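Local coordinates for aldose-aldose oxidoreductase (Caulobacter crescentus, PDB 5A04), which probably oxidises one aldose sugar while reducing another, using a tightly held nicotinamide cofactor that is present here as NADPH together with bound glucose, at residues A[27-32]-A[296-301]; A[130-135]-A[290-295]; A[205-210]-A[329-334]; A[225-230]-A[237-242]. One frame throughout, in Å; residues are numbered along the deposited sequence.

Overall arrangement
From the N terminus, the loop at 27-32, which leads from helix 16-22 into strand 32-38 of the Rossmann sheet, meets helix 292-306 in interaction 1 and closes the widest loop of the four. Interaction 2 is nested inside it: residues 130-135, following strand 127-129, return to the start of the same helix beside the nicotinamide, and Lys290 bridges to Glu30 and Asp298 of interaction 1. Interaction 3 crosses both, pairing strand 204-210 with the end of helix 314-333. Interaction 4, the hairpin 225-230 with 237-242, is nested within all three; its first strand neighbours strand 204-210 in the mixed sheet. The centres of interactions 1 and 3 lie about 39 Å apart.

Interaction 1 of 4, residues A[27-32]-A[296-301]; sequences AECEHS and QLDHLS
The Asp298 carboxylate receives donors at its edge and from above its plane. Its OD2 takes Glu30 N on the syn lone pair in a straight 2.7 Å bond, while Ser32 OG donates to the anti lone pair of Asp298 OD1 at 2.8 Å. His31 N arrives from above the carboxylate plane, 46° out of it, and reaches Asp298 OD1 at 2.9 Å. Beside this, one face of the His31 ring is covered near its rim by Glu30 CB. Three donors of 27-32 thus grip a buried acid and fix its rotation. The loop leads into strand 32-38 of the Rossmann fold, and helix 292-306 of the other family region packs against it through this aspartate. Lys290 forms salt bridges with both Asp298 OD2 and Glu30 OE1, which probably offsets the closeness of the two acids. The first torsion of Ser32 (chi1 -46°) sets OG beside the backbone N, where it reaches Asp298 OD1 and also lies 2.8 Å from Ser301 OG. Cys29 SG rests against Leu297 CD1 at 3.9 Å; toward the other end of the contact, Ser301 CB approaches His31 O at 3.2 Å.

Interaction 2 of 4, residues A[130-135]-A[290-295]; sequences GYRSRF and KNQFSA. With NDP (NADPH dihydro-nicotinamide-adenine-dinucleotide phosphate), chain G.
Arg132 and Gln292 carry the direct polar link between the two segments. Arg132 NH1 donates to Gln292 OE1 at 3.1 Å, with the oxygen in the guanidinium plane; relative to the amide, the donor stands 43° out of the carbonyl plane, and the two flat groups are turned 77° apart. Arg132 NE, at 2.8 Å, and NH2 both donate to the nicotinamide carboxamide oxygen O7N of NADPH, and NH1 also donates to Thr265 O. With CG between its backbone N and carbonyl carbon (chi1 51°), the arginine runs extended to NE, which carries the guanidinium to Gln292 and the nicotinamide. Arg132 also touches the bound glucose, so a single guanidinium borders cofactor and sugar.

Water extends the polar contact. One water hydrogen-bonds Ser133 OG and donates to Gln292 OE1 at 2.8 Å; another donates to both Phe135 O and Lys290 O.

Van der Waals packing flanks these bonds. Arg132 and Phe293 run side by side and point the same way, CD of the arginine reaching Phe293 CE1 at 3.4 Å. Phe135 CB meets Ala295 CB at 3.8 Å, and Ala295 O lies over one face of the Phe135 ring, offset toward its rim.

Within the second segment, Asn291 is the N-cap: its OD1 accepts from Ser294 N at 2.9 Å and more weakly from Phe293 N. The capped helix 292-306 begins here against the 3-10 turn that follows strand 127-129; helix 16-22 lies against Phe293, and helix 182-198 reaches Arg132 through Tyr189.

Interaction 3 of 4, residues A[205-210]-A[329-334]; sequences VNAVES and RAAREG
Ala330 and Ala331 of helix 314-333 lie against Ala207 of strand 204-210, and these three alanines account for most of the buried surface. This is helix-on-sheet packing within the C-terminal alpha/beta domain: the short helical segment crosses the strand at -64°, and their axes come within 6.2 Å. Such a close approach depends on small side chains, since each alanine offers a single methyl group and the backbones can come close.

Ala330 CB reaches beyond the strand's side chains to its backbone, 3.6 Å from Val205 O, and lies 4.1 Å from Ala207 CB. Val205 CG1 borders the same methyl more loosely. Ala331 CB takes the next place along the strand, 3.9 Å from Ala207 CB, with Glu209 CB also near it. The methyl of Ala207 therefore has both helix methyls as neighbours; Ile327, one turn earlier on the helix, and Phe227 of the adjoining strand also touch it.

No direct hydrogen bond joins the segments. Water takes that part, linking Glu209 N to Ala331 O, while a second water accepts from Ala207 N at 3.0 Å and lies close to Ala330 O.

The other side of the strand, carrying Asn206 and Val208, faces the second subunit, where Asn206 and Val208 of that subunit pack against them. At the closest backbone approach, the CA-H of Ala331 makes a bent contact with Ala207 O, with 3.6 Å between carbon and oxygen and an angle of 143° at the hydrogen.

Interaction 4 of 4, residues A[225-230]-A[237-242]; sequences INFQLL and ANCVSA
Backbone hydrogen bonds join Phe227 to Cys239 and Leu229 to Ala237, each pair bonded in both directions; Cys239 N to Phe227 O, at 2.8 Å, belongs to this set. Ile225 N adds a further bond to Ser241 O. Between the Phe227-Cys239 and Leu229-Ala237 pairs, Gln228 and Asn238 form a non-hydrogen-bonded pair, where Gln228 CA comes within 3.2 Å of Ala237 O in a CA-H...O contact.

Side-chain polar bonds lie on the face of Gln228 and Asn238. The two amides run alongside each other, their planes 31° apart, and Gln228 NE2 donates to Asn238 OD1 at 3.1 Å, in the carbonyl plane and on a lone pair. Gln228 OE1 is taken by Asn206 of the next strand, and NE2 also reaches Asn226 O of the second subunit. Asn226 OD1 accepts a weak bond from Ser241 N.

Aromatic and apolar contacts occupy the other face. With CG set between its backbone N and carbonyl carbon (chi1 50°), the Phe227 ring swings across to Cys239, whose CB sits over the ring face, 3.4 Å from its centroid, a CH-pi contact. Cys239 SG approaches the same ring obliquely, 4.2 Å from the centroid. Leu229 CB and Ala237 CB meet at 4.2 Å.

Helices 182-198 and 314-333 cover this apolar face, while the amide face meets the second subunit: an antiparallel beta hairpin in the open sheet of the C-terminal alpha/beta domain.

Interaction 1 of 4, residues A[27-32]-A[296-301]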
# COMPACT_ATOMS: atom_id res chain seq x y z
N ALA A 27 -11.33 5.36 -34.50
CA ALA A 27 -12.15 4.35 -35.18
C ALA A 27 -13.48 4.08 -34.47
O ALA A 27 -14.52 3.90 -35.13
CB ALA A 27 -11.38 3.04 -35.33
N GLU A 28 -13.46 4.06 -33.14
CA GLU A 28 -14.66 3.75 -32.37
C GLU A 28 -15.41 4.98 -31.85
O GLU A 28 -16.40 4.84 -31.15
CB GLU A 28 -14.29 2.85 -31.19
CG GLU A 28 -13.71 1.50 -31.58
CD GLU A 28 -12.20 1.52 -31.78
OE1 GLU A 28 -11.54 2.48 -31.36
OE2 GLU A 28 -11.68 0.55 -32.37
N CYS A 29 -14.96 6.19 -32.20
CA CYS A 29 -15.66 7.40 -31.78
C CYS A 29 -16.95 7.63 -32.54
O CYS A 29 -17.05 7.30 -33.72
CB CYS A 29 -14.78 8.63 -31.96
SG CYS A 29 -13.39 8.70 -30.83
N GLU A 30 -17.91 8.24 -31.85
CA GLU A 30 -19.18 8.59 -32.47
C GLU A 30 -19.35 10.08 -32.70
O GLU A 30 -20.21 10.49 -33.47
CB GLU A 30 -20.35 8.10 -31.62
CG GLU A 30 -20.42 6.61 -31.46
CD GLU A 30 -21.49 6.21 -30.47
OE1 GLU A 30 -21.34 6.56 -29.28
OE2 GLU A 30 -22.48 5.58 -30.89
N HIS A 31 -18.54 10.89 -32.00
CA HIS A 31 -18.71 12.34 -32.07
C HIS A 31 -17.41 13.07 -32.28
O HIS A 31 -17.34 14.29 -32.09
CB HIS A 31 -19.38 12.84 -30.79
CG HIS A 31 -20.75 12.29 -30.59
ND1 HIS A 31 -21.81 12.63 -31.41
CD2 HIS A 31 -21.24 11.39 -29.70
CE1 HIS A 31 -22.89 11.97 -31.02
NE2 HIS A 31 -22.57 11.21 -29.99
N SER A 32 -16.38 12.33 -32.70
CA SER A 32 -15.05 12.88 -32.89
C SER A 32 -14.42 12.34 -34.16
O SER A 32 -14.63 11.18 -34.50
CB SER A 32 -14.14 12.54 -31.70
OG SER A 32 -14.83 12.80 -30.49
N GLN A 296 -13.00 8.88 -23.96
CA GLN A 296 -12.39 10.13 -23.49
C GLN A 296 -12.52 11.19 -24.58
O GLN A 296 -12.94 12.32 -24.31
CB GLN A 296 -10.92 9.90 -23.11
CG GLN A 296 -10.21 11.19 -22.67
CD GLN A 296 -8.70 11.03 -22.66
OE1 GLN A 296 -8.15 10.43 -21.75
NE2 GLN A 296 -8.03 11.59 -23.66
N LEU A 297 -12.20 10.81 -25.82
CA LEU A 297 -12.28 11.73 -26.95
C LEU A 297 -13.70 12.23 -27.15
O LEU A 297 -13.94 13.43 -27.31
CB LEU A 297 -11.76 11.05 -28.23
CG LEU A 297 -10.27 10.68 -28.26
CD1 LEU A 297 -9.95 9.71 -29.39
CD2 LEU A 297 -9.41 11.93 -28.40
N ASP A 298 -14.66 11.30 -27.12
CA ASP A 298 -16.05 11.67 -27.33
C ASP A 298 -16.61 12.51 -26.19
O ASP A 298 -17.50 13.32 -26.41
CB ASP A 298 -16.93 10.43 -27.53
CG ASP A 298 -16.98 9.97 -28.99
OD1 ASP A 298 -16.54 10.70 -29.91
OD2 ASP A 298 -17.49 8.85 -29.21
N HIS A 299 -16.08 12.34 -24.98
CA HIS A 299 -16.60 13.11 -23.85
C HIS A 299 -16.43 14.61 -24.10
O HIS A 299 -17.36 15.38 -23.89
CB HIS A 299 -15.92 12.73 -22.54
CG HIS A 299 -16.48 13.43 -21.34
ND1 HIS A 299 -17.76 13.21 -20.88
CD2 HIS A 299 -15.94 14.36 -20.51
CE1 HIS A 299 -17.99 13.96 -19.81
NE2 HIS A 299 -16.90 14.67 -19.57
N LEU A 300 -15.24 15.02 -24.54
CA LEU A 300 -15.00 16.44 -24.75
C LEU A 300 -15.91 16.95 -25.87
O LEU A 300 -16.55 17.99 -25.73
CB LEU A 300 -13.53 16.71 -25.09
CG LEU A 300 -13.19 18.19 -25.36
CD1 LEU A 300 -13.70 19.08 -24.24
CD2 LEU A 300 -11.68 18.34 -25.54
N SER A 301 -15.98 16.19 -26.95
CA SER A 301 -16.84 16.55 -28.08
C SER A 301 -18.30 16.71 -27.65
O SER A 301 -18.96 17.69 -28.01
CB SER A 301 -16.74 15.49 -29.18
OG SER A 301 -15.42 15.44 -29.69

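Interaction 2 of 4, residues A[130-135]-A[290-295]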
# COMPACT_ATOMS: atom_id res chain seq x y z
N GLY A 130 -6.55 14.61 -19.83
CA GLY A 130 -6.68 13.24 -20.30
C GLY A 130 -6.65 12.18 -19.22
O GLY A 130 -5.80 11.28 -19.26
N TYR A 131 -7.57 12.25 -18.27
CA TYR A 131 -7.69 11.20 -17.26
C TYR A 131 -8.61 10.08 -17.75
O TYR A 131 -9.75 9.94 -17.31
CB TYR A 131 -8.20 11.78 -15.93
CG TYR A 131 -7.21 12.71 -15.23
CD1 TYR A 131 -5.97 12.25 -14.78
CD2 TYR A 131 -7.53 14.04 -14.98
CE1 TYR A 131 -5.07 13.10 -14.12
CE2 TYR A 131 -6.63 14.90 -14.31
CZ TYR A 131 -5.42 14.41 -13.88
OH TYR A 131 -4.54 15.23 -13.22
N ARG A 132 -8.08 9.28 -18.67
CA ARG A 132 -8.86 8.25 -19.36
C ARG A 132 -9.48 7.22 -18.42
O ARG A 132 -10.50 6.61 -18.75
CB ARG A 132 -7.98 7.54 -20.39
CG ARG A 132 -6.67 7.03 -19.83
CD ARG A 132 -5.92 6.14 -20.83
NE ARG A 132 -4.60 5.84 -20.30
CZ ARG A 132 -4.34 4.87 -19.42
NH1 ARG A 132 -5.31 4.05 -19.00
NH2 ARG A 132 -3.10 4.72 -18.97
N SER A 133 -8.88 7.03 -17.24
CA SER A 133 -9.39 6.01 -16.32
C SER A 133 -10.83 6.29 -15.87
O SER A 133 -11.54 5.38 -15.48
CB SER A 133 -8.48 5.88 -15.09
OG SER A 133 -7.19 5.42 -15.49
N ARG A 134 -11.25 7.55 -15.94
CA ARG A 134 -12.62 7.90 -15.56
C ARG A 134 -13.64 7.39 -16.57
O ARG A 134 -14.83 7.48 -16.34
CB ARG A 134 -12.76 9.42 -15.40
CG ARG A 134 -11.88 10.02 -14.28
CD ARG A 134 -12.37 9.60 -12.87
NE ARG A 134 -13.74 10.03 -12.62
CZ ARG A 134 -14.07 11.23 -12.16
NH1 ARG A 134 -13.12 12.12 -11.88
NH2 ARG A 134 -15.35 11.54 -11.96
N PHE A 135 -13.15 6.84 -17.69
CA PHE A 135 -14.01 6.31 -18.74
C PHE A 135 -13.83 4.81 -18.92
O PHE A 135 -14.35 4.22 -19.86
CB PHE A 135 -13.71 7.04 -20.06
CG PHE A 135 -13.87 8.52 -19.93
CD1 PHE A 135 -15.13 9.09 -20.00
CD2 PHE A 135 -12.77 9.33 -19.65
CE1 PHE A 135 -15.29 10.46 -19.83
CE2 PHE A 135 -12.93 10.70 -19.47
CZ PHE A 135 -14.19 11.27 -19.55
N LYS A 290 -17.95 1.94 -25.27
CA LYS A 290 -16.73 1.92 -26.06
C LYS A 290 -15.53 2.03 -25.14
O LYS A 290 -15.68 2.30 -23.95
CB LYS A 290 -16.73 3.04 -27.11
CG LYS A 290 -16.66 4.43 -26.53
CD LYS A 290 -16.78 5.50 -27.63
CE LYS A 290 -18.21 5.67 -28.13
NZ LYS A 290 -18.89 6.86 -27.52
N ASN A 291 -14.35 1.79 -25.71
CA ASN A 291 -13.11 1.74 -24.95
C ASN A 291 -12.79 3.09 -24.32
O ASN A 291 -13.30 4.13 -24.75
CB ASN A 291 -11.96 1.29 -25.85
CG ASN A 291 -11.60 2.33 -26.90
OD1 ASN A 291 -10.88 3.28 -26.61
ND2 ASN A 291 -12.13 2.17 -28.12
N GLN A 292 -11.93 3.08 -23.30
CA GLN A 292 -11.65 4.30 -22.54
C GLN A 292 -11.09 5.45 -23.39
O GLN A 292 -11.31 6.62 -23.06
CB GLN A 292 -10.67 3.99 -21.39
CG GLN A 292 -9.31 3.46 -21.83
CD GLN A 292 -8.41 3.08 -20.66
OE1 GLN A 292 -8.29 3.84 -19.69
NE2 GLN A 292 -7.79 1.90 -20.73
N PHE A 293 -10.35 5.14 -24.45
CA PHE A 293 -9.71 6.18 -25.25
C PHE A 293 -10.74 6.90 -26.12
O PHE A 293 -10.85 8.12 -26.10
CB PHE A 293 -8.59 5.58 -26.12
CG PHE A 293 -7.62 4.76 -25.33
CD1 PHE A 293 -6.63 5.37 -24.57
CD2 PHE A 293 -7.72 3.38 -25.32
CE1 PHE A 293 -5.75 4.60 -23.82
CE2 PHE A 293 -6.84 2.61 -24.57
CZ PHE A 293 -5.86 3.22 -23.82
N SER A 294 -11.52 6.12 -26.87
CA SER A 294 -12.59 6.69 -27.68
C SER A 294 -13.62 7.40 -26.82
O SER A 294 -14.16 8.43 -27.21
CB SER A 294 -13.27 5.59 -28.50
OG SER A 294 -12.30 4.87 -29.25
N ALA A 295 -13.91 6.82 -25.66
CA ALA A 295 -14.83 7.46 -24.71
C ALA A 295 -14.30 8.81 -24.22
O ALA A 295 -15.06 9.76 -24.04
CB ALA A 295 -15.09 6.53 -23.53
PA NDP G . 6.94 10.74 -26.60
O1A NDP G . 8.32 11.18 -26.26
O2A NDP G . 6.72 9.33 -27.07
O5B NDP G . 6.27 11.75 -27.71
C5B NDP G . 6.47 13.07 -27.30
C4B NDP G . 6.27 13.92 -28.57
O4B NDP G . 6.14 15.30 -28.25
C3B NDP G . 7.51 13.78 -29.48
O3B NDP G . 7.41 12.67 -30.32
C2B NDP G . 7.37 15.04 -30.35
O2B NDP G . 6.49 14.89 -31.30
C1B NDP G . 6.71 16.04 -29.31
N9A NDP G . 7.68 17.00 -28.77
C8A NDP G . 7.63 18.39 -28.89
N7A NDP G . 8.68 19.00 -28.31
C5A NDP G . 9.46 17.96 -27.80
C6A NDP G . 10.67 17.95 -27.09
N6A NDP G . 11.31 19.13 -26.78
N1A NDP G . 11.25 16.78 -26.68
C2A NDP G . 10.55 15.63 -27.02
N3A NDP G . 9.39 15.49 -27.68
C4A NDP G . 8.85 16.70 -28.08
O3 NDP G . 6.17 10.99 -25.15
PN NDP G . 4.76 10.20 -24.93
O1N NDP G . 3.83 10.31 -26.06
O2N NDP G . 4.92 8.96 -24.07
O5D NDP G . 4.07 11.26 -23.71
C5D NDP G . 3.71 12.52 -24.21
C4D NDP G . 2.64 13.10 -23.25
O4D NDP G . 1.55 12.13 -23.14
C3D NDP G . 3.20 13.28 -21.79
O3D NDP G . 2.59 14.43 -21.18
C2D NDP G . 2.73 12.03 -21.07
O2D NDP G . 2.49 12.25 -19.69
C1D NDP G . 1.35 11.79 -21.78
N1N NDP G . 1.00 10.37 -21.77
C2N NDP G . -0.23 9.96 -21.29
C3N NDP G . -0.55 8.63 -21.31
C7N NDP G . -1.85 8.19 -20.81
O7N NDP G . -2.12 6.99 -20.64
N7N NDP G . -2.81 9.15 -20.51
C4N NDP G . 0.39 7.59 -21.82
C5N NDP G . 1.69 8.12 -22.27
C6N NDP G . 1.95 9.43 -22.24
P2B NDP G . 6.84 15.57 -32.84
O1X NDP G . 7.16 17.00 -32.45
O2X NDP G . 8.01 14.71 -33.22
O3X NDP G . 5.54 15.34 -33.60
O HOH W 1 -7.56 3.10 -17.05
O HOH W 2 -14.74 1.98 -21.38

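Interaction 3 of 4, residues A[205-210]-A[329-334]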
# COMPACT_ATOMS: atom_id res chain seq x y z
N VAL A 205 -0.85 15.66 4.05
CA VAL A 205 0.01 14.87 3.17
C VAL A 205 1.33 14.56 3.86
O VAL A 205 1.98 15.47 4.39
CB VAL A 205 0.31 15.64 1.87
CG1 VAL A 205 1.26 14.84 0.98
CG2 VAL A 205 -0.98 15.99 1.14
N ASN A 206 1.73 13.28 3.85
CA ASN A 206 3.09 12.85 4.18
C ASN A 206 3.75 12.29 2.94
O ASN A 206 3.06 11.79 2.06
CB ASN A 206 3.11 11.72 5.24
CG ASN A 206 2.97 12.22 6.65
OD1 ASN A 206 3.30 13.37 6.97
ND2 ASN A 206 2.51 11.33 7.53
N ALA A 207 5.08 12.31 2.90
CA ALA A 207 5.79 11.64 1.81
C ALA A 207 7.21 11.27 2.20
O ALA A 207 7.84 11.93 3.03
CB ALA A 207 5.80 12.54 0.56
N VAL A 208 7.70 10.20 1.57
CA VAL A 208 9.09 9.78 1.68
C VAL A 208 9.63 9.59 0.26
O VAL A 208 8.98 8.95 -0.57
CB VAL A 208 9.23 8.46 2.49
CG1 VAL A 208 8.85 8.68 3.94
CG2 VAL A 208 8.37 7.38 1.92
N GLU A 209 10.80 10.15 -0.02
CA GLU A 209 11.45 9.96 -1.31
C GLU A 209 12.64 9.02 -1.18
O GLU A 209 13.35 9.03 -0.17
CB GLU A 209 11.91 11.30 -1.90
CG GLU A 209 12.41 11.17 -3.34
CD GLU A 209 13.51 12.15 -3.70
OE1 GLU A 209 13.40 13.35 -3.30
OE2 GLU A 209 14.47 11.72 -4.39
N SER A 210 12.85 8.19 -2.20
CA SER A 210 14.03 7.35 -2.23
C SER A 210 14.55 7.25 -3.65
O SER A 210 13.93 6.63 -4.52
CB SER A 210 13.73 5.96 -1.67
OG SER A 210 14.92 5.18 -1.59
N ARG A 329 6.84 18.84 -1.17
CA ARG A 329 7.23 19.63 -0.01
C ARG A 329 7.31 18.76 1.24
O ARG A 329 8.24 18.91 2.04
CB ARG A 329 6.26 20.79 0.22
CG ARG A 329 6.60 21.64 1.44
CD ARG A 329 5.77 22.92 1.45
NE ARG A 329 5.88 23.63 0.17
CZ ARG A 329 6.79 24.56 -0.12
NH1 ARG A 329 7.68 24.92 0.79
NH2 ARG A 329 6.80 25.14 -1.32
N ALA A 330 6.36 17.84 1.39
CA ALA A 330 6.35 16.97 2.56
C ALA A 330 7.59 16.10 2.62
O ALA A 330 8.12 15.86 3.70
CB ALA A 330 5.08 16.09 2.57
N ALA A 331 8.04 15.62 1.47
CA ALA A 331 9.25 14.79 1.42
C ALA A 331 10.50 15.64 1.65
O ALA A 331 11.45 15.20 2.31
CB ALA A 331 9.35 14.07 0.08
N ARG A 332 10.50 16.84 1.09
CA ARG A 332 11.64 17.74 1.23
C ARG A 332 11.82 18.20 2.67
O ARG A 332 12.95 18.27 3.20
CB ARG A 332 11.47 18.94 0.28
CG ARG A 332 12.57 19.97 0.36
CD ARG A 332 12.46 20.97 -0.80
NE ARG A 332 11.18 21.69 -0.85
CZ ARG A 332 10.27 21.55 -1.83
NH1 ARG A 332 10.48 20.71 -2.84
NH2 ARG A 332 9.15 22.26 -1.80
N GLU A 333 10.70 18.51 3.32
CA GLU A 333 10.72 19.07 4.68
C GLU A 333 10.59 18.04 5.80
O GLU A 333 10.80 18.35 6.97
CB GLU A 333 9.62 20.13 4.82
CG GLU A 333 9.85 21.34 3.89
CD GLU A 333 8.92 22.51 4.12
OE1 GLU A 333 8.11 22.49 5.06
OE2 GLU A 333 8.99 23.47 3.33
N GLY A 334 10.25 16.80 5.44
CA GLY A 334 10.04 15.76 6.43
C GLY A 334 8.98 16.09 7.46
O GLY A 334 9.17 15.91 8.67
O HOH W 3 6.46 13.77 5.09
O HOH W 4 12.03 12.07 1.82

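Interaction 4 of 4, residues A[225-230]-A[237-242]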
# COMPACT_ATOMS: atom_id res chain seq x y z
N ILE A 225 8.69 8.11 -4.79
CA ILE A 225 8.16 9.03 -3.79
C ILE A 225 6.78 8.54 -3.38
O ILE A 225 5.79 8.63 -4.12
CB ILE A 225 8.17 10.52 -4.28
CG1 ILE A 225 7.67 11.45 -3.16
CG2 ILE A 225 7.37 10.72 -5.59
CD1 ILE A 225 7.93 12.94 -3.46
N ASN A 226 6.73 7.95 -2.19
CA ASN A 226 5.50 7.37 -1.67
C ASN A 226 4.84 8.39 -0.77
O ASN A 226 5.53 9.16 -0.10
CB ASN A 226 5.79 6.08 -0.90
CG ASN A 226 6.47 5.04 -1.77
OD1 ASN A 226 6.32 5.05 -3.00
ND2 ASN A 226 7.22 4.13 -1.14
N PHE A 227 3.52 8.41 -0.75
CA PHE A 227 2.85 9.45 0.01
C PHE A 227 1.60 8.94 0.69
O PHE A 227 1.02 7.91 0.31
CB PHE A 227 2.53 10.67 -0.87
CG PHE A 227 1.83 10.35 -2.17
CD1 PHE A 227 2.55 9.91 -3.29
CD2 PHE A 227 0.46 10.55 -2.29
CE1 PHE A 227 1.88 9.64 -4.51
CE2 PHE A 227 -0.20 10.29 -3.51
CZ PHE A 227 0.51 9.83 -4.60
N GLN A 228 1.23 9.64 1.76
CA GLN A 228 0.03 9.35 2.52
C GLN A 228 -0.90 10.54 2.41
O GLN A 228 -0.43 11.68 2.46
CB GLN A 228 0.34 9.11 4.00
CG GLN A 228 1.37 8.03 4.25
CD GLN A 228 1.50 7.74 5.72
OE1 GLN A 228 1.99 8.57 6.49
NE2 GLN A 228 1.04 6.55 6.14
N LEU A 229 -2.20 10.28 2.28
CA LEU A 229 -3.21 11.33 2.25
C LEU A 229 -4.24 11.10 3.34
O LEU A 229 -4.66 9.96 3.57
CB LEU A 229 -3.92 11.38 0.89
CG LEU A 229 -3.05 11.48 -0.36
CD1 LEU A 229 -3.90 11.32 -1.62
CD2 LEU A 229 -2.29 12.79 -0.39
N LEU A 230 -4.65 12.18 4.00
CA LEU A 230 -5.80 12.14 4.90
C LEU A 230 -6.90 13.02 4.32
O LEU A 230 -6.61 14.10 3.82
CB LEU A 230 -5.40 12.61 6.30
CG LEU A 230 -6.51 12.68 7.36
CD1 LEU A 230 -7.03 11.30 7.73
CD2 LEU A 230 -5.96 13.41 8.60
N ALA A 237 -5.23 7.36 2.54
CA ALA A 237 -4.64 6.66 1.40
C ALA A 237 -3.14 6.50 1.58
O ALA A 237 -2.45 7.41 2.06
CB ALA A 237 -4.94 7.39 0.08
N ASN A 238 -2.65 5.31 1.24
CA ASN A 238 -1.22 5.00 1.13
C ASN A 238 -0.91 4.81 -0.33
O ASN A 238 -1.49 3.90 -0.95
CB ASN A 238 -0.85 3.71 1.86
CG ASN A 238 -0.39 3.91 3.28
OD1 ASN A 238 -0.35 5.03 3.81
ND2 ASN A 238 -0.04 2.80 3.93
N CYS A 239 0.01 5.60 -0.87
CA CYS A 239 0.28 5.63 -2.30
C CYS A 239 1.74 5.39 -2.64
O CYS A 239 2.64 5.99 -2.02
CB CYS A 239 -0.16 6.97 -2.88
SG CYS A 239 -1.90 7.42 -2.55
N VAL A 240 1.99 4.55 -3.64
CA VAL A 240 3.33 4.38 -4.18
C VAL A 240 3.45 5.05 -5.55
O VAL A 240 2.55 4.93 -6.38
CB VAL A 240 3.71 2.89 -4.30
CG1 VAL A 240 4.89 2.69 -5.26
CG2 VAL A 240 4.01 2.30 -2.92
N SER A 241 4.56 5.76 -5.77
CA SER A 241 4.96 6.28 -7.08
C SER A 241 6.40 5.86 -7.32
O SER A 241 7.27 6.15 -6.49
CB SER A 241 4.85 7.82 -7.11
OG SER A 241 5.29 8.33 -8.35
N ALA A 242 6.68 5.17 -8.44
CA ALA A 242 8.02 4.62 -8.62
C ALA A 242 8.45 4.53 -10.08
O ALA A 242 7.63 4.33 -10.97
CB ALA A 242 8.11 3.22 -7.97